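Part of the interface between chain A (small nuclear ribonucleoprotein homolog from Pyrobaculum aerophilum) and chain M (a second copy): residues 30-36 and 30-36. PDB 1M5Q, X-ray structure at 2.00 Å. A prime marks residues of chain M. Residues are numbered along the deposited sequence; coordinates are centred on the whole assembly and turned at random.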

ATOM      1  N   VAL A  30      16.246  17.521   5.923  1.00 23.55           N
ATOM      2  CA  VAL A  30      14.833  17.201   5.754  1.00 23.13           C
ATOM      3  C   VAL A  30      14.766  16.227   4.565  1.00 23.37           C
ATOM      4  O   VAL A  30      15.442  16.428   3.598  1.00 23.54           O
ATOM      5  CB  VAL A  30      13.942  18.460   5.530  1.00 25.01           C
ATOM      6  CG1 VAL A  30      14.471  19.340   4.436  1.00 25.75           C
ATOM      7  CG2 VAL A  30      12.492  18.013   5.215  1.00 24.60           C
ATOM      8  N   ASP A  31      14.013  15.135   4.673  1.00 22.03           N
ATOM      9  CA  ASP A  31      13.946  14.175   3.573  1.00 22.14           C
ATOM     10  C   ASP A  31      12.537  14.143   2.946  1.00 22.44           C
ATOM     11  O   ASP A  31      11.625  14.860   3.404  1.00 21.20           O
ATOM     12  CB  ASP A  31      14.419  12.789   4.047  1.00 23.37           C
ATOM     13  CG  ASP A  31      13.529  12.153   5.135  1.00 23.86           C
ATOM     14  OD1 ASP A  31      12.403  12.607   5.394  1.00 24.15           O
ATOM     15  OD2 ASP A  31      13.954  11.128   5.732  1.00 25.06           O
ATOM     16  N   ASN A  32      12.353  13.376   1.881  1.00 20.79           N
ATOM     17  CA  ASN A  32      11.054  13.328   1.234  1.00 21.64           C
ATOM     18  C   ASN A  32       9.878  12.963   2.142  1.00 20.79           C
ATOM     19  O   ASN A  32       8.761  13.368   1.866  1.00 20.14           O
ATOM     20  CB  ASN A  32      11.071  12.347   0.051  1.00 21.50           C
ATOM     21  CG  ASN A  32      11.884  12.875  -1.129  1.00 22.01           C
ATOM     22  OD1 ASN A  32      12.370  13.991  -1.085  1.00 19.02           O
ATOM     23  ND2 ASN A  32      11.984  12.085  -2.199  1.00 19.35           N
ATOM     24  N   GLN A  33      10.113  12.203   3.211  1.00 20.94           N
ATOM     25  CA  GLN A  33       9.027  11.805   4.091  1.00 20.89           C
ATOM     26  C   GLN A  33       8.886  12.807   5.199  1.00 23.34           C
ATOM     27  O   GLN A  33       8.103  12.620   6.119  1.00 25.25           O
ATOM     28  CB  GLN A  33       9.308  10.414   4.697  1.00 25.23           C
ATOM     29  CG  GLN A  33       9.356   9.256   3.687  1.00 26.18           C
ATOM     30  CD  GLN A  33       9.999   7.978   4.265  1.00 27.81           C
ATOM     31  OE1 GLN A  33      11.194   7.925   4.484  1.00 29.55           O
ATOM     32  NE2 GLN A  33       9.203   6.978   4.509  1.00 25.94           N
ATOM     33  N   LEU A  34       9.651  13.890   5.120  1.00 25.18           N
ATOM     34  CA  LEU A  34       9.600  14.957   6.132  1.00 22.75           C
ATOM     35  C   LEU A  34      10.091  14.559   7.565  1.00 23.69           C
ATOM     36  O   LEU A  34       9.585  15.043   8.567  1.00 22.66           O
ATOM     37  CB  LEU A  34       8.209  15.650   6.139  1.00 21.43           C
ATOM     38  CG  LEU A  34       7.925  16.405   4.816  1.00 20.85           C
ATOM     39  CD1 LEU A  34       6.483  16.886   4.783  1.00 21.76           C
ATOM     40  CD2 LEU A  34       8.904  17.617   4.608  1.00 18.73           C
ATOM     41  N   ASN A  35      11.071  13.659   7.620  1.00 21.09           N
ATOM     42  CA  ASN A  35      11.756  13.383   8.872  1.00 23.25           C
ATOM     43  C   ASN A  35      12.603  14.647   8.888  1.00 23.61           C
ATOM     44  O   ASN A  35      12.961  15.154   7.806  1.00 20.11           O
ATOM     45  CB  ASN A  35      12.678  12.189   8.743  1.00 21.00           C
ATOM     46  CG  ASN A  35      11.910  10.888   8.807  1.00 23.01           C
ATOM     47  OD1 ASN A  35      11.072  10.730   9.693  1.00 20.57           O
ATOM     48  ND2 ASN A  35      12.175   9.957   7.864  1.00 19.51           N
ATOM     49  N   ILE A  36      12.956  15.122  10.083  1.00 24.04           N
ATOM     50  CA  ILE A  36      13.727  16.361  10.241  1.00 24.25           C
ATOM     51  C   ILE A  36      14.895  16.147  11.208  1.00 23.62           C
ATOM     52  O   ILE A  36      14.750  15.447  12.206  1.00 21.37           O
ATOM     53  CB  ILE A  36      12.825  17.458  10.878  1.00 27.11           C
ATOM     54  CG1 ILE A  36      11.694  17.840   9.929  1.00 26.48           C
ATOM     55  CG2 ILE A  36      13.676  18.661  11.328  1.00 26.13           C
ATOM     56  CD1 ILE A  36      12.198  18.491   8.702  1.00 29.03           C
TER
ATOM     57  N   VAL M  30      21.455   8.387  -1.852  1.00 22.85           N
ATOM     58  CA  VAL M  30      20.544   7.293  -1.465  1.00 22.95           C
ATOM     59  C   VAL M  30      19.648   7.851  -0.362  1.00 22.62           C
ATOM     60  O   VAL M  30      20.117   8.539   0.559  1.00 22.94           O
ATOM     61  CB  VAL M  30      21.175   6.088  -0.733  1.00 26.77           C
ATOM     62  CG1 VAL M  30      20.229   4.897  -0.845  1.00 24.81           C
ATOM     63  CG2 VAL M  30      22.522   5.793  -1.199  1.00 30.53           C
ATOM     64  N   ASP M  31      18.373   7.554  -0.420  1.00 21.03           N
ATOM     65  CA  ASP M  31      17.550   8.034   0.652  1.00 20.91           C
ATOM     66  C   ASP M  31      16.946   6.857   1.370  1.00 19.18           C
ATOM     67  O   ASP M  31      17.212   5.697   0.999  1.00 19.56           O
ATOM     68  CB  ASP M  31      16.524   9.085   0.151  1.00 22.31           C
ATOM     69  CG  ASP M  31      15.370   8.484  -0.653  1.00 24.26           C
ATOM     70  OD1 ASP M  31      14.576   9.313  -1.161  1.00 26.23           O
ATOM     71  OD2 ASP M  31      15.216   7.242  -0.763  1.00 21.06           O
ATOM     72  N   ASN M  32      16.193   7.112   2.453  1.00 19.53           N
ATOM     73  CA  ASN M  32      15.625   6.005   3.222  1.00 18.58           C
ATOM     74  C   ASN M  32      14.726   5.083   2.422  1.00 18.42           C
ATOM     75  O   ASN M  32      14.572   3.916   2.736  1.00 18.60           O
ATOM     76  CB  ASN M  32      14.810   6.514   4.419  1.00 19.92           C
ATOM     77  CG  ASN M  32      15.684   7.112   5.541  1.00 21.23           C
ATOM     78  OD1 ASN M  32      16.919   7.009   5.532  1.00 20.40           O
ATOM     79  ND2 ASN M  32      15.018   7.739   6.525  1.00 22.59           N
ATOM     80  N   GLN M  33      14.053   5.641   1.444  1.00 18.95           N
ATOM     81  CA  GLN M  33      13.158   4.855   0.624  1.00 20.31           C
ATOM     82  C   GLN M  33      13.898   4.124  -0.496  1.00 20.92           C
ATOM     83  O   GLN M  33      13.281   3.445  -1.343  1.00 19.97           O
ATOM     84  CB  GLN M  33      12.076   5.773   0.052  1.00 21.38           C
ATOM     85  CG  GLN M  33      11.013   6.100   1.102  1.00 25.47           C
ATOM     86  CD  GLN M  33      10.050   7.155   0.617  1.00 28.13           C
ATOM     87  OE1 GLN M  33      10.445   8.309   0.409  1.00 29.72           O
ATOM     88  NE2 GLN M  33       8.788   6.765   0.416  1.00 27.89           N
ATOM     89  N   LEU M  34      15.203   4.336  -0.540  1.00 19.66           N
ATOM     90  CA  LEU M  34      16.018   3.695  -1.519  1.00 21.94           C
ATOM     91  C   LEU M  34      15.865   4.268  -2.927  1.00 22.57           C
ATOM     92  O   LEU M  34      16.084   3.540  -3.905  1.00 19.64           O
ATOM     93  CB  LEU M  34      15.804   2.173  -1.507  1.00 24.80           C
ATOM     94  CG  LEU M  34      16.730   1.214  -0.707  1.00 29.68           C
ATOM     95  CD1 LEU M  34      17.978   1.902  -0.099  1.00 26.25           C
ATOM     96  CD2 LEU M  34      15.915   0.510   0.349  1.00 29.19           C
ATOM     97  N   ASN M  35      15.443   5.543  -3.008  1.00 19.14           N
ATOM     98  CA  ASN M  35      15.474   6.259  -4.277  1.00 20.08           C
ATOM     99  C   ASN M  35      16.989   6.433  -4.442  1.00 18.04           C
ATOM    100  O   ASN M  35      17.721   6.555  -3.436  1.00 20.02           O
ATOM    101  CB  ASN M  35      14.855   7.659  -4.177  1.00 19.24           C
ATOM    102  CG  ASN M  35      13.343   7.618  -4.083  1.00 21.16           C
ATOM    103  OD1 ASN M  35      12.769   8.316  -3.249  1.00 25.31           O
ATOM    104  ND2 ASN M  35      12.686   6.815  -4.932  1.00 15.53           N
ATOM    105  N   ILE M  36      17.479   6.458  -5.666  1.00 17.18           N
ATOM    106  CA  ILE M  36      18.906   6.547  -5.908  1.00 15.95           C
ATOM    107  C   ILE M  36      19.215   7.622  -6.935  1.00 16.68           C
ATOM    108  O   ILE M  36      18.498   7.781  -7.927  1.00 16.30           O
ATOM    109  CB  ILE M  36      19.454   5.224  -6.549  1.00 17.95           C
ATOM    110  CG1 ILE M  36      19.379   4.052  -5.585  1.00 20.95           C
ATOM    111  CG2 ILE M  36      20.942   5.433  -7.052  1.00 16.04           C
ATOM    112  CD1 ILE M  36      20.231   4.266  -4.356  1.00 24.78           C
TER
HETATM  113  O   HOH W   1      15.744   9.616   3.691  1.00 42.55           O
HETATM  114  O   HOH W   2      14.412  11.793   0.746  1.00 27.74           O
HETATM  115  O   HOH W   3      12.050   7.239   6.881  1.00 24.46           O

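The contact joins the same tight loop from two copies of the protein, each a type I beta turn running from Asp31 to Leu34 or from Asp31′ to Leu34′. The two stretches bury 242 Å² between them, and no direct hydrogen bond crosses. Gln33 and Gln33′ make the largest contributions, 53 Å² each, followed by Asn32′ and Asn32.

The two glutamines meet along their side chains. Both adopt an m, t conformation at chi1 and chi2, and chi3 is near -70° in each. The closest approach is between CG of Gln33 and OE1 of Gln33′, at 3.6 Å, a van der Waals contact of a methylene with an amide oxygen. Each glutamine also reaches the asparagine of the other copy: OE1 of Gln33 lies 3.9 Å from CB of Asn32′, and OE1 of Gln33′ lies 4.1 Å from CB of Asn32. The two contacts are nearly equivalent with the chains exchanged.

Asn32′ packs against Asp31, Gln33 and Asn35 of chain A. Its ND2 is 3.6 Å from OD2 of Asp31, without a hydrogen bond; the carboxylate is linked by water to the backbone N of Asn32′ instead. Water 1 donates to OD2 of Asp31 (3.1 Å) and accepts from the backbone N of Asn32′ (2.8 Å). Water 2 repeats this arrangement with the chains exchanged, accepting from N of Asn32 at 2.8 Å and donating to OD1 of Asp31′ at 3.1 Å. Each carboxylate is thus tied to the backbone N of the second residue of the other turn through one solvent molecule.

A third water extends the network around Asn32′. It accepts from ND2 of Asn32′ (3.0 Å) and from ND2 of Asn35 (2.9 Å), and donates to OE1 of Gln33 (2.6 Å). The two amide nitrogens, ND2 of Asn35 and ND2 of Asn32′, are themselves 3.8 Å apart; both are donors, and the water provides the acceptor that they share.

The aspartates that receive the bridging waters are held by their own loops. In chain A, OD1 of Asp31 accepts from N of Asn35 at 2.8 Å and, weakly, from N of Gln33 at 3.2 Å, while OD2 accepts from ND2 of Asn35 at 3.0 Å. In chain M, OD2 of Asp31′ accepts from N of Asn35′ at 2.8 Å. Backbone bonds from N of Leu34 to O of Asp31 (2.8 Å) and from N of Leu34′ to O of Asp31′ (2.9 Å) close the turns.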